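Local coordinates for protein E1 (Kluyveromyces marxianus, PDB 3VX6) that forms the N-terminal, E2-binding part of Atg7, the E1-like enzyme that activates Atg12 and Atg8 for conjugation in autophagy, at residues A[149-154]-A[248-253]; A[143-148]-A[215-220]; A[194-199]-A[226-231]; A[12-17]-A[211-216]. All blocks are in the same frame, centred on the assembly; numbering follows the deposited sequence.

Interaction 1 of 4, residues A[149-154]-A[248-253]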
loop_
_atom_site.group_PDB
_atom_site.type_symbol
_atom_site.label_atom_id
_atom_site.label_comp_id
_atom_site.label_asym_id
_atom_site.label_seq_id
_atom_site.Cartn_x
_atom_site.Cartn_y
_atom_site.Cartn_z
ATOM N N GLY A 149 1.513 2.095 -19.849
ATOM C CA GLY A 149 2.188 1.242 -20.807
ATOM C C GLY A 149 3.489 0.735 -20.227
ATOM O O GLY A 149 4.190 -0.083 -20.829
ATOM N N ALA A 150 3.812 1.220 -19.035
ATOM C CA ALA A 150 5.038 0.816 -18.376
ATOM C C ALA A 150 4.953 -0.639 -17.961
ATOM O O ALA A 150 3.883 -1.170 -17.677
ATOM C CB ALA A 150 5.317 1.703 -17.156
ATOM N N THR A 151 6.108 -1.277 -17.961
ATOM C CA THR A 151 6.235 -2.665 -17.588
ATOM C C THR A 151 7.571 -2.729 -16.858
ATOM O O THR A 151 8.369 -1.783 -16.929
ATOM C CB THR A 151 6.223 -3.560 -18.838
ATOM O OG1 THR A 151 6.530 -2.767 -19.995
ATOM C CG2 THR A 151 4.849 -4.184 -19.024
ATOM N N TYR A 152 7.815 -3.819 -16.138
ATOM C CA TYR A 152 9.055 -3.937 -15.387
ATOM C C TYR A 152 9.620 -5.329 -15.455
ATOM O O TYR A 152 8.884 -6.303 -15.326
ATOM C CB TYR A 152 8.823 -3.615 -13.915
ATOM C CG TYR A 152 8.049 -2.360 -13.678
ATOM C CD1 TYR A 152 8.701 -1.174 -13.378
ATOM C CD2 TYR A 152 6.653 -2.344 -13.775
ATOM C CE1 TYR A 152 7.992 0.001 -13.175
ATOM C CE2 TYR A 152 5.934 -1.165 -13.578
ATOM C CZ TYR A 152 6.616 0.000 -13.280
ATOM O OH TYR A 152 5.946 1.182 -13.096
ATOM N N GLN A 153 10.934 -5.405 -15.644
ATOM C CA GLN A 153 11.661 -6.663 -15.674
ATOM C C GLN A 153 12.639 -6.598 -14.522
ATOM O O GLN A 153 13.225 -5.550 -14.256
ATOM C CB GLN A 153 12.482 -6.822 -16.952
ATOM C CG GLN A 153 11.793 -7.509 -18.113
ATOM C CD GLN A 153 11.513 -6.547 -19.245
ATOM O OE1 GLN A 153 10.401 -6.036 -19.374
ATOM N NE2 GLN A 153 12.528 -6.274 -20.060
ATOM N N ILE A 154 12.802 -7.708 -13.823
ATOM C CA ILE A 154 13.772 -7.745 -12.753
ATOM C C ILE A 154 15.025 -8.166 -13.490
ATOM O O ILE A 154 15.105 -9.280 -13.999
ATOM C CB ILE A 154 13.427 -8.802 -11.673
ATOM C CG1 ILE A 154 12.280 -8.293 -10.792
ATOM C CG2 ILE A 154 14.657 -9.105 -10.815
ATOM C CD1 ILE A 154 11.919 -9.234 -9.644
ATOM N N ILE A 248 14.344 -2.664 -14.120
ATOM C CA ILE A 248 14.371 -1.768 -15.258
ATOM C C ILE A 248 12.916 -1.486 -15.602
ATOM O O ILE A 248 12.080 -2.392 -15.578
ATOM C CB ILE A 248 15.074 -2.428 -16.477
ATOM C CG1 ILE A 248 14.758 -1.655 -17.760
ATOM C CG2 ILE A 248 14.614 -3.863 -16.623
ATOM C CD1 ILE A 248 15.228 -0.206 -17.748
ATOM N N ILE A 249 12.618 -0.224 -15.887
ATOM C CA ILE A 249 11.274 0.187 -16.263
ATOM C C ILE A 249 11.185 0.278 -17.788
ATOM O O ILE A 249 12.014 0.929 -18.427
ATOM C CB ILE A 249 10.904 1.579 -15.696
ATOM C CG1 ILE A 249 10.738 1.522 -14.179
ATOM C CG2 ILE A 249 9.614 2.057 -16.324
ATOM C CD1 ILE A 249 11.929 1.978 -13.424
ATOM N N ASN A 250 10.187 -0.374 -18.376
ATOM C CA ASN A 250 10.019 -0.309 -19.823
ATOM C C ASN A 250 8.909 0.667 -20.158
ATOM O O ASN A 250 7.850 0.647 -19.529
ATOM C CB ASN A 250 9.655 -1.675 -20.394
ATOM C CG ASN A 250 10.518 -2.772 -19.849
ATOM O OD1 ASN A 250 11.745 -2.705 -19.914
ATOM N ND2 ASN A 250 9.883 -3.803 -19.311
ATOM N N ASN A 251 9.159 1.528 -21.139
ATOM C CA ASN A 251 8.149 2.485 -21.577
ATOM C C ASN A 251 7.636 3.296 -20.405
ATOM O O ASN A 251 6.460 3.671 -20.371
ATOM C CB ASN A 251 6.976 1.731 -22.202
ATOM C CG ASN A 251 7.430 0.539 -23.026
ATOM O OD1 ASN A 251 8.073 0.701 -24.064
ATOM N ND2 ASN A 251 7.109 -0.672 -22.561
ATOM N N GLY A 252 8.511 3.560 -19.442
ATOM C CA GLY A 252 8.093 4.317 -18.281
ATOM C C GLY A 252 7.990 5.805 -18.542
ATOM O O GLY A 252 7.717 6.587 -17.629
ATOM N N ASN A 253 8.175 6.214 -19.788
ATOM C CA ASN A 253 8.120 7.629 -20.064
ATOM C C ASN A 253 6.814 8.252 -20.511
ATOM O O ASN A 253 6.761 9.456 -20.754
ATOM C CB ASN A 253 9.240 7.998 -21.022
ATOM C CG ASN A 253 10.373 8.713 -20.312
ATOM O OD1 ASN A 253 10.477 9.942 -20.372
ATOM N ND2 ASN A 253 11.213 7.950 -19.605
#
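Tyr152 and Ile249 meet because both place CG or CG1 beside the backbone N, anti to the carbonyl carbon (chi1 -48° and -69°), and their side chains run side by side, pointing the same way. CE1 of the Tyr152 ring lies 3.3 Å from CG1 of Ile249. This is a non-hydrogen-bonded antiparallel pair, with CA atoms of Tyr152 and Ile249 4.8 Å apart. Hydrogen-bonded pairs flank it. Thr151 N reaches Asn250 O at 3.0 Å, while Asn250 N gives a nearly straight bond of 2.7 Å to Thr151 O. Beyond Tyr152, Gln153 N to Ile248 O measures 3.2 Å and Ile248 N to Gln153 O 3.1 Å. Thr151, Gln153, Ile248 and Asn250 share the face away from the ring, where CB of Gln153 packs on CG2 of Ile248. The Tyr152 side chain also touches Lys216, Leu219 and Thr220 of helix 215-225, so an alanine here would remove the ring carbons that lie on Ile249 CG1 and probably open a gap against that helix. Strand 151-159 is an outermost strand, within this chain, of a six-stranded sheet, paired with strand 243-250 and backed by helix 215-225, with Leu9 bonded to the backbone of Tyr152.

Interaction 2 of 4, residues A[143-148]-A[215-220]; sequences PSFQSD and TKNILT
Asn217 and Phe145 carry the contact, the first through a side-chain amide that bonds to backbone and the second through a ring laid against that amide. Among the hydrogen bonds, Asn217 ND2 donates to Pro143 O at 3.0 Å, nearly straight and with the acceptor in the amide plane. Phe145 N donates to Asn217 OD1 at 3.2 Å, coming from above the carbonyl plane. ND2 has a further partner in Ile120 O. Within the helix, Thr220 OG1 bonds to Lys216 O at 2.8 Å.

In the aromatic packing, chi1 of Phe145 (51°) puts CG between the backbone N and the carbonyl carbon. The ring and the Asn217 amide are stacked with planes 24° apart. Asn217 CA forms a CH-pi contact, 3.8 Å from the Phe145 centroid and 27° off the ring normal, while Thr220 CG2 sits at the ring edge, 3.7 Å from Phe145 CD2.

The methylenes of Lys216 pass polar oxygens: CD lies 3.4 Å from Ser144 OG, and CE runs by Gln146 OE1. The hydroxyl of Ser144 bonds to Ala213 O, and NE2 of Gln146 to Ala150 O. An alanine in place of Asn217 would probably leave Pro143 O and Phe145 N without their side-chain partners and strip the amide cover from the ring.

Buried backbone polarity around Pro143 to Phe145, on the chain of strand 135-144, is therefore met by one asparagine of helix 215-225, whose amide is held at both ends and against a ring.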
loop_
_atom_site.group_PDB
_atom_site.type_symbol
_atom_site.label_atom_id
_atom_site.label_comp_id
_atom_site.label_asym_id
_atom_site.label_seq_id
_atom_site.Cartn_x
_atom_site.Cartn_y
_atom_site.Cartn_z
ATOM N N PRO A 143 -3.411 1.919 -3.764
ATOM C CA PRO A 143 -2.923 2.432 -5.036
ATOM C C PRO A 143 -1.556 1.966 -5.452
ATOM O O PRO A 143 -0.579 2.046 -4.709
ATOM C CB PRO A 143 -3.005 3.940 -4.853
ATOM C CG PRO A 143 -4.153 4.084 -3.971
ATOM C CD PRO A 143 -3.846 3.039 -2.925
ATOM N N SER A 144 -1.540 1.452 -6.671
ATOM C CA SER A 144 -0.361 0.937 -7.331
ATOM C C SER A 144 -0.319 1.694 -8.656
ATOM O O SER A 144 -1.079 1.407 -9.578
ATOM C CB SER A 144 -0.520 -0.564 -7.571
ATOM O OG SER A 144 0.428 -1.014 -8.519
ATOM N N PHE A 145 0.559 2.682 -8.741
ATOM C CA PHE A 145 0.663 3.471 -9.953
ATOM C C PHE A 145 1.930 3.182 -10.723
ATOM O O PHE A 145 2.886 2.611 -10.197
ATOM C CB PHE A 145 0.620 4.950 -9.617
ATOM C CG PHE A 145 1.586 5.342 -8.548
ATOM C CD1 PHE A 145 1.238 5.232 -7.203
ATOM C CD2 PHE A 145 2.851 5.821 -8.881
ATOM C CE1 PHE A 145 2.137 5.601 -6.210
ATOM C CE2 PHE A 145 3.751 6.189 -7.901
ATOM C CZ PHE A 145 3.399 6.081 -6.563
ATOM N N GLN A 146 1.920 3.609 -11.978
ATOM C CA GLN A 146 3.034 3.427 -12.890
ATOM C C GLN A 146 2.765 4.244 -14.145
ATOM O O GLN A 146 1.652 4.716 -14.366
ATOM C CB GLN A 146 3.142 1.966 -13.283
ATOM C CG GLN A 146 1.923 1.466 -14.020
ATOM C CD GLN A 146 2.184 0.164 -14.719
ATOM O OE1 GLN A 146 2.328 -0.880 -14.085
ATOM N NE2 GLN A 146 2.260 0.214 -16.039
ATOM N N SER A 147 3.789 4.413 -14.971
ATOM C CA SER A 147 3.624 5.141 -16.217
ATOM C C SER A 147 2.744 4.282 -17.128
ATOM O O SER A 147 2.856 3.055 -17.139
ATOM C CB SER A 147 4.988 5.376 -16.868
ATOM O OG SER A 147 4.843 5.912 -18.174
ATOM N N ASP A 148 1.869 4.928 -17.888
ATOM C CA ASP A 148 0.966 4.223 -18.799
ATOM C C ASP A 148 1.718 3.408 -19.858
ATOM O O ASP A 148 2.465 3.955 -20.671
ATOM C CB ASP A 148 0.041 5.233 -19.484
ATOM C CG ASP A 148 -1.343 4.672 -19.746
ATOM O OD1 ASP A 148 -2.176 5.399 -20.330
ATOM O OD2 ASP A 148 -1.598 3.508 -19.362
ATOM N N THR A 215 5.148 -1.989 -5.231
ATOM C CA THR A 215 6.530 -1.773 -5.645
ATOM C C THR A 215 6.625 -0.805 -6.838
ATOM O O THR A 215 7.648 -0.130 -7.043
ATOM C CB THR A 215 7.194 -3.095 -6.078
ATOM O OG1 THR A 215 7.039 -4.083 -5.052
ATOM C CG2 THR A 215 8.683 -2.885 -6.343
ATOM N N LYS A 216 5.561 -0.762 -7.634
ATOM C CA LYS A 216 5.516 0.102 -8.794
ATOM C C LYS A 216 5.653 1.534 -8.383
ATOM O O LYS A 216 6.239 2.339 -9.096
ATOM C CB LYS A 216 4.197 -0.082 -9.514
ATOM C CG LYS A 216 4.062 -1.398 -10.277
ATOM C CD LYS A 216 2.693 -1.487 -10.970
ATOM C CE LYS A 216 2.564 -2.786 -11.737
ATOM N NZ LYS A 216 1.106 -3.139 -11.676
ATOM N N ASN A 217 5.036 1.838 -7.250
ATOM C CA ASN A 217 5.099 3.157 -6.656
ATOM C C ASN A 217 6.590 3.507 -6.510
ATOM O O ASN A 217 7.075 4.473 -7.101
ATOM C CB ASN A 217 4.420 3.120 -5.282
ATOM C CG ASN A 217 2.976 2.659 -5.360
ATOM O OD1 ASN A 217 2.555 2.062 -6.357
ATOM N ND2 ASN A 217 2.211 2.931 -4.314
ATOM N N ILE A 218 7.318 2.697 -5.744
ATOM C CA ILE A 218 8.741 2.938 -5.534
ATOM C C ILE A 218 9.430 3.187 -6.872
ATOM O O ILE A 218 10.057 4.234 -7.078
ATOM C CB ILE A 218 9.412 1.741 -4.817
ATOM C CG1 ILE A 218 8.723 1.500 -3.461
ATOM C CG2 ILE A 218 10.910 2.002 -4.669
ATOM C CD1 ILE A 218 9.121 0.214 -2.760
ATOM N N LEU A 219 9.284 2.238 -7.788
ATOM C CA LEU A 219 9.885 2.375 -9.104
ATOM C C LEU A 219 9.502 3.674 -9.783
ATOM O O LEU A 219 10.352 4.444 -10.196
ATOM C CB LEU A 219 9.479 1.208 -9.988
ATOM C CG LEU A 219 10.090 -0.086 -9.480
ATOM C CD1 LEU A 219 9.435 -1.275 -10.148
ATOM C CD2 LEU A 219 11.583 -0.046 -9.749
ATOM N N THR A 220 8.211 3.923 -9.898
ATOM C CA THR A 220 7.755 5.130 -10.553
ATOM C C THR A 220 8.352 6.392 -9.919
ATOM O O THR A 220 8.807 7.305 -10.613
ATOM C CB THR A 220 6.218 5.190 -10.521
ATOM O OG1 THR A 220 5.692 4.083 -11.258
ATOM C CG2 THR A 220 5.713 6.484 -11.129
#

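Interaction 3 of 4, residues A[194-199]-A[226-231]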
loop_
_atom_site.group_PDB
_atom_site.type_symbol
_atom_site.label_atom_id
_atom_site.label_comp_id
_atom_site.label_asym_id
_atom_site.label_seq_id
_atom_site.Cartn_x
_atom_site.Cartn_y
_atom_site.Cartn_z
ATOM N N LYS A 194 18.607 9.974 -4.992
ATOM C CA LYS A 194 19.413 10.346 -6.147
ATOM C C LYS A 194 20.817 9.760 -6.079
ATOM O O LYS A 194 21.460 9.587 -7.118
ATOM C CB LYS A 194 19.512 11.862 -6.268
ATOM C CG LYS A 194 18.216 12.506 -6.705
ATOM C CD LYS A 194 18.327 14.010 -6.775
ATOM C CE LYS A 194 17.025 14.614 -7.284
ATOM N NZ LYS A 194 17.041 16.109 -7.237
ATOM N N VAL A 195 21.281 9.438 -4.867
ATOM C CA VAL A 195 22.623 8.891 -4.675
ATOM C C VAL A 195 22.679 7.516 -4.010
ATOM O O VAL A 195 23.744 6.906 -3.937
ATOM C CB VAL A 195 23.509 9.852 -3.830
ATOM C CG1 VAL A 195 23.378 11.276 -4.351
ATOM C CG2 VAL A 195 23.115 9.784 -2.360
ATOM N N CYS A 196 21.552 7.021 -3.518
ATOM C CA CYS A 196 21.555 5.719 -2.854
ATOM C C CYS A 196 21.855 4.590 -3.836
ATOM O O CYS A 196 21.588 4.711 -5.034
ATOM C CB CYS A 196 20.212 5.455 -2.187
ATOM S SG CYS A 196 18.884 5.139 -3.357
ATOM N N GLU A 197 22.407 3.495 -3.317
ATOM C CA GLU A 197 22.749 2.337 -4.133
ATOM C C GLU A 197 21.489 1.552 -4.376
ATOM O O GLU A 197 21.357 0.859 -5.390
ATOM C CB GLU A 197 23.737 1.407 -3.418
ATOM C CG GLU A 197 25.092 1.989 -3.144
ATOM C CD GLU A 197 25.146 2.744 -1.842
ATOM O OE1 GLU A 197 24.940 2.103 -0.782
ATOM O OE2 GLU A 197 25.396 3.974 -1.888
ATOM N N LYS A 198 20.570 1.654 -3.420
ATOM C CA LYS A 198 19.323 0.934 -3.510
ATOM C C LYS A 198 18.294 1.348 -2.491
ATOM O O LYS A 198 18.557 2.153 -1.605
ATOM C CB LYS A 198 19.586 -0.563 -3.383
ATOM C CG LYS A 198 20.443 -0.962 -2.216
ATOM C CD LYS A 198 21.021 -2.339 -2.477
ATOM C CE LYS A 198 21.841 -2.847 -1.301
ATOM N NZ LYS A 198 22.573 -4.091 -1.667
ATOM N N VAL A 199 17.109 0.776 -2.657
ATOM C CA VAL A 199 15.962 1.008 -1.805
ATOM C C VAL A 199 15.590 -0.295 -1.124
ATOM O O VAL A 199 15.513 -1.332 -1.770
ATOM C CB VAL A 199 14.768 1.485 -2.640
ATOM C CG1 VAL A 199 13.475 1.438 -1.808
ATOM C CG2 VAL A 199 15.046 2.888 -3.148
ATOM N N SER A 226 15.484 9.924 -9.657
ATOM C CA SER A 226 16.805 9.566 -10.058
ATOM C C SER A 226 16.694 8.769 -11.354
ATOM O O SER A 226 16.553 7.543 -11.349
ATOM C CB SER A 226 17.467 8.739 -8.947
ATOM O OG SER A 226 18.810 8.427 -9.257
ATOM N N PRO A 227 16.757 9.456 -12.492
ATOM C CA PRO A 227 16.667 8.699 -13.747
ATOM C C PRO A 227 17.917 7.804 -13.783
ATOM O O PRO A 227 19.031 8.271 -13.566
ATOM C CB PRO A 227 16.611 9.789 -14.822
ATOM C CG PRO A 227 17.218 11.022 -14.164
ATOM C CD PRO A 227 17.138 10.869 -12.667
ATOM N N ARG A 228 17.706 6.504 -13.957
ATOM C CA ARG A 228 18.798 5.551 -14.003
ATOM C C ARG A 228 18.504 4.441 -14.983
ATOM O O ARG A 228 17.363 4.235 -15.386
ATOM C CB ARG A 228 19.022 4.931 -12.625
ATOM C CG ARG A 228 19.046 5.916 -11.494
ATOM C CD ARG A 228 19.285 5.152 -10.235
ATOM N NE ARG A 228 19.409 5.989 -9.056
ATOM C CZ ARG A 228 19.928 5.528 -7.928
ATOM N NH1 ARG A 228 20.345 4.267 -7.887
ATOM N NH2 ARG A 228 20.028 6.300 -6.861
ATOM N N GLU A 229 19.551 3.715 -15.336
ATOM C CA GLU A 229 19.430 2.604 -16.254
ATOM C C GLU A 229 18.618 1.573 -15.491
ATOM O O GLU A 229 17.645 1.010 -15.988
ATOM C CB GLU A 229 20.830 2.055 -16.569
ATOM C CG GLU A 229 21.791 3.096 -17.144
ATOM C CD GLU A 229 21.583 3.306 -18.633
ATOM O OE1 GLU A 229 21.505 2.282 -19.357
ATOM O OE2 GLU A 229 21.511 4.480 -19.072
ATOM N N THR A 230 19.005 1.395 -14.239
ATOM C CA THR A 230 18.381 0.406 -13.392
ATOM C C THR A 230 18.063 0.913 -11.976
ATOM O O THR A 230 18.519 1.979 -11.561
ATOM C CB THR A 230 19.311 -0.838 -13.344
ATOM O OG1 THR A 230 18.674 -1.901 -12.640
ATOM C CG2 THR A 230 20.624 -0.497 -12.667
ATOM N N TYR A 231 17.249 0.145 -11.252
ATOM C CA TYR A 231 16.856 0.469 -9.882
ATOM C C TYR A 231 16.916 -0.795 -9.054
ATOM O O TYR A 231 16.342 -1.812 -9.429
ATOM C CB TYR A 231 15.437 0.998 -9.852
ATOM C CG TYR A 231 15.267 2.226 -10.679
ATOM C CD1 TYR A 231 15.491 3.483 -10.136
ATOM C CD2 TYR A 231 14.934 2.134 -12.029
ATOM C CE1 TYR A 231 15.389 4.618 -10.917
ATOM C CE2 TYR A 231 14.835 3.271 -12.817
ATOM C CZ TYR A 231 15.064 4.500 -12.256
ATOM O OH TYR A 231 15.010 5.620 -13.035
#
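Arg228 grips Cys196 end-on: NH2 and NH1 both donate to the same carbonyl oxygen, Cys196 O, at 2.9 and 3.1 Å. The oxygen lies close to the guanidinium plane, 8° out of it as seen from NH2, and that nitrogen meets it on a lone pair. The Arg228 chain is extended from CG to NE, which carries the charged group across to the other segment. The bond from NE to Ser226 OG, which lies at the guanidinium edge and near its plane, would hold the group's rotation. That hydroxyl is available because Ser226 OG stands anti to its backbone N (chi1 -176°). Arg228 N also bonds to Tyr231 OH at 3.0 Å, and the side chain of Arg228 touches Trp222, as Cys196 does.

Away from this grip the contact thins. Lys194 approaches Ser226 with CG 4.4 Å from CB of the serine, and its CB points away from the other segment. The Lys194 and Glu197 side chains belong to the exposed side, the carboxylate of Glu197 turning to Ser182 N instead.

NH2 of Arg228 has a further, weak bond to Leu193 O, so the cation probably interacts favourably with carbonyls at and just past the end of helix 190-195. Strands 198-202 and 231-236 are parallel neighbours joined through helix 215-225, a beta-alpha-beta crossover, and the arginine ties the approach to the first strand to the loop leading into the second.

Interaction 4 of 4, residues A[12-17]-A[211-216]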
loop_
_atom_site.group_PDB
_atom_site.type_symbol
_atom_site.label_atom_id
_atom_site.label_comp_id
_atom_site.label_asym_id
_atom_site.label_seq_id
_atom_site.Cartn_x
_atom_site.Cartn_y
_atom_site.Cartn_z
ATOM N N ALA A 12 1.959 -9.007 -6.742
ATOM C CA ALA A 12 0.832 -9.605 -6.042
ATOM C C ALA A 12 -0.071 -8.493 -5.550
ATOM O O ALA A 12 0.381 -7.370 -5.328
ATOM C CB ALA A 12 1.323 -10.423 -4.854
ATOM N N PRO A 13 -1.369 -8.778 -5.401
ATOM C CA PRO A 13 -2.227 -7.704 -4.907
ATOM C C PRO A 13 -1.509 -7.283 -3.637
ATOM O O PRO A 13 -1.081 -8.139 -2.866
ATOM C CB PRO A 13 -3.551 -8.419 -4.639
ATOM C CG PRO A 13 -3.122 -9.840 -4.340
ATOM C CD PRO A 13 -2.077 -10.069 -5.398
ATOM N N SER A 14 -1.349 -5.980 -3.434
ATOM C CA SER A 14 -0.619 -5.462 -2.277
ATOM C C SER A 14 -1.147 -5.796 -0.876
ATOM O O SER A 14 -0.456 -5.554 0.115
ATOM C CB SER A 14 -0.473 -3.941 -2.405
ATOM O OG SER A 14 0.322 -3.574 -3.523
ATOM N N PHE A 15 -2.345 -6.363 -0.787
ATOM C CA PHE A 15 -2.936 -6.674 0.509
ATOM C C PHE A 15 -4.218 -7.464 0.313
ATOM O O PHE A 15 -4.775 -7.526 -0.788
ATOM C CB PHE A 15 -3.339 -5.387 1.211
ATOM C CG PHE A 15 -4.510 -4.706 0.541
ATOM C CD1 PHE A 15 -4.383 -4.192 -0.752
ATOM C CD2 PHE A 15 -5.768 -4.693 1.141
ATOM C CE1 PHE A 15 -5.490 -3.685 -1.437
ATOM C CE2 PHE A 15 -6.877 -4.187 0.461
ATOM C CZ PHE A 15 -6.739 -3.685 -0.830
ATOM N N GLN A 16 -4.678 -8.052 1.410
ATOM C CA GLN A 16 -5.942 -8.778 1.453
ATOM C C GLN A 16 -6.635 -8.152 2.656
ATOM O O GLN A 16 -6.102 -8.157 3.767
ATOM C CB GLN A 16 -5.740 -10.273 1.685
ATOM C CG GLN A 16 -7.050 -11.016 1.891
ATOM C CD GLN A 16 -6.921 -12.522 1.719
ATOM O OE1 GLN A 16 -7.843 -13.275 2.037
ATOM N NE2 GLN A 16 -5.777 -12.966 1.206
ATOM N N SER A 17 -7.807 -7.578 2.429
ATOM C CA SER A 17 -8.512 -6.935 3.517
ATOM C C SER A 17 -9.108 -7.945 4.481
ATOM O O SER A 17 -9.439 -9.086 4.125
ATOM C CB SER A 17 -9.614 -6.010 2.989
ATOM O OG SER A 17 -10.685 -6.732 2.415
ATOM N N PRO A 211 6.854 -9.152 -5.640
ATOM C CA PRO A 211 6.667 -8.086 -4.673
ATOM C C PRO A 211 5.243 -7.576 -4.822
ATOM O O PRO A 211 4.601 -7.791 -5.854
ATOM C CB PRO A 211 7.712 -7.062 -5.104
ATOM C CG PRO A 211 7.648 -7.166 -6.579
ATOM C CD PRO A 211 7.599 -8.667 -6.816
ATOM N N SER A 212 4.748 -6.909 -3.790
ATOM C CA SER A 212 3.404 -6.378 -3.846
ATOM C C SER A 212 3.318 -5.346 -4.970
ATOM O O SER A 212 4.306 -4.684 -5.295
ATOM C CB SER A 212 3.043 -5.760 -2.495
ATOM O OG SER A 212 4.162 -5.095 -1.935
ATOM N N ALA A 213 2.139 -5.234 -5.576
ATOM C CA ALA A 213 1.914 -4.286 -6.658
ATOM C C ALA A 213 2.344 -2.878 -6.250
ATOM O O ALA A 213 2.495 -1.989 -7.085
ATOM C CB ALA A 213 0.426 -4.295 -7.051
ATOM N N VAL A 214 2.549 -2.681 -4.959
ATOM C CA VAL A 214 2.936 -1.371 -4.437
ATOM C C VAL A 214 4.385 -0.999 -4.785
ATOM O O VAL A 214 4.799 0.150 -4.663
ATOM C CB VAL A 214 2.709 -1.326 -2.912
ATOM C CG1 VAL A 214 3.953 -1.800 -2.180
ATOM C CG2 VAL A 214 2.270 0.053 -2.503
ATOM N N THR A 215 5.148 -1.989 -5.231
ATOM C CA THR A 215 6.530 -1.773 -5.645
ATOM C C THR A 215 6.625 -0.805 -6.838
ATOM O O THR A 215 7.648 -0.130 -7.043
ATOM C CB THR A 215 7.194 -3.095 -6.078
ATOM O OG1 THR A 215 7.039 -4.083 -5.052
ATOM C CG2 THR A 215 8.683 -2.885 -6.343
ATOM N N LYS A 216 5.561 -0.762 -7.634
ATOM C CA LYS A 216 5.516 0.102 -8.794
ATOM C C LYS A 216 5.653 1.534 -8.383
ATOM O O LYS A 216 6.239 2.339 -9.096
ATOM C CB LYS A 216 4.197 -0.082 -9.514
ATOM C CG LYS A 216 4.062 -1.398 -10.277
ATOM C CD LYS A 216 2.693 -1.487 -10.970
ATOM C CE LYS A 216 2.564 -2.786 -11.737
ATOM N NZ LYS A 216 1.106 -3.139 -11.676
#
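Ala12 and Ser212 form a single backbone bridge, buried where the N-terminal chain on its way to strand 16-19 passes the turn that leads into helix 215-225. The evidence is two hydrogen bonds that flank Ser212: Ala12 N donates to Pro211 O at 3.0 Å, and Ala213 N to Ala12 O at 2.8 Å. The CA atoms of Ala12 and Ser212 are 4.7 Å apart, and Ser212 CA adds a CA-H...O contact to Ala12 O.

Ser14 supplies the main side-chain part. Its OG stands beside its own backbone N, anti to the carbonyl carbon (chi1 -64°), and lies 2.8 Å from Val214 N and 3.3 Å from Val214 CB. CB of Ser212 packs alongside at 3.6 Å from Ser14 OG, whereas the Ser212 hydroxyl turns to Asp203 and Phe204. Ser14 also touches Met142 of strand 135-144.

On the helix side, Ser212 O receives two bonds, from Thr215 N and from Thr215 OG1, the latter at 2.8 Å in the carbonyl plane. These close a type I beta turn from Ser212 to Thr215 that leads into helix 215-225 and is held to the N-terminal chain by the single bridge at Ala12.

From the N terminus, residues 12-17 pair with 211-216, and interaction 4 closes the longest loop: 193 residues lie between its segments. Within it begins the 143-148 segment of interaction 2, which ends on the same part of the chain, since both contacts include Thr215 and Lys216. The next residues, 149-154, pair with 248-253, so interaction 1 crosses both 2 and 4. Interaction 3, joining 194-199 to 226-231, lies entirely within the loop of interaction 1 yet crosses 2 and 4. Helix 215-225 is the common hub: the turn leading into it meets the N-terminal chain, and its first turns meet 143-148. Interaction 1 pairs two strands of the six-stranded sheet; interaction 3 joins the chain leading into two others.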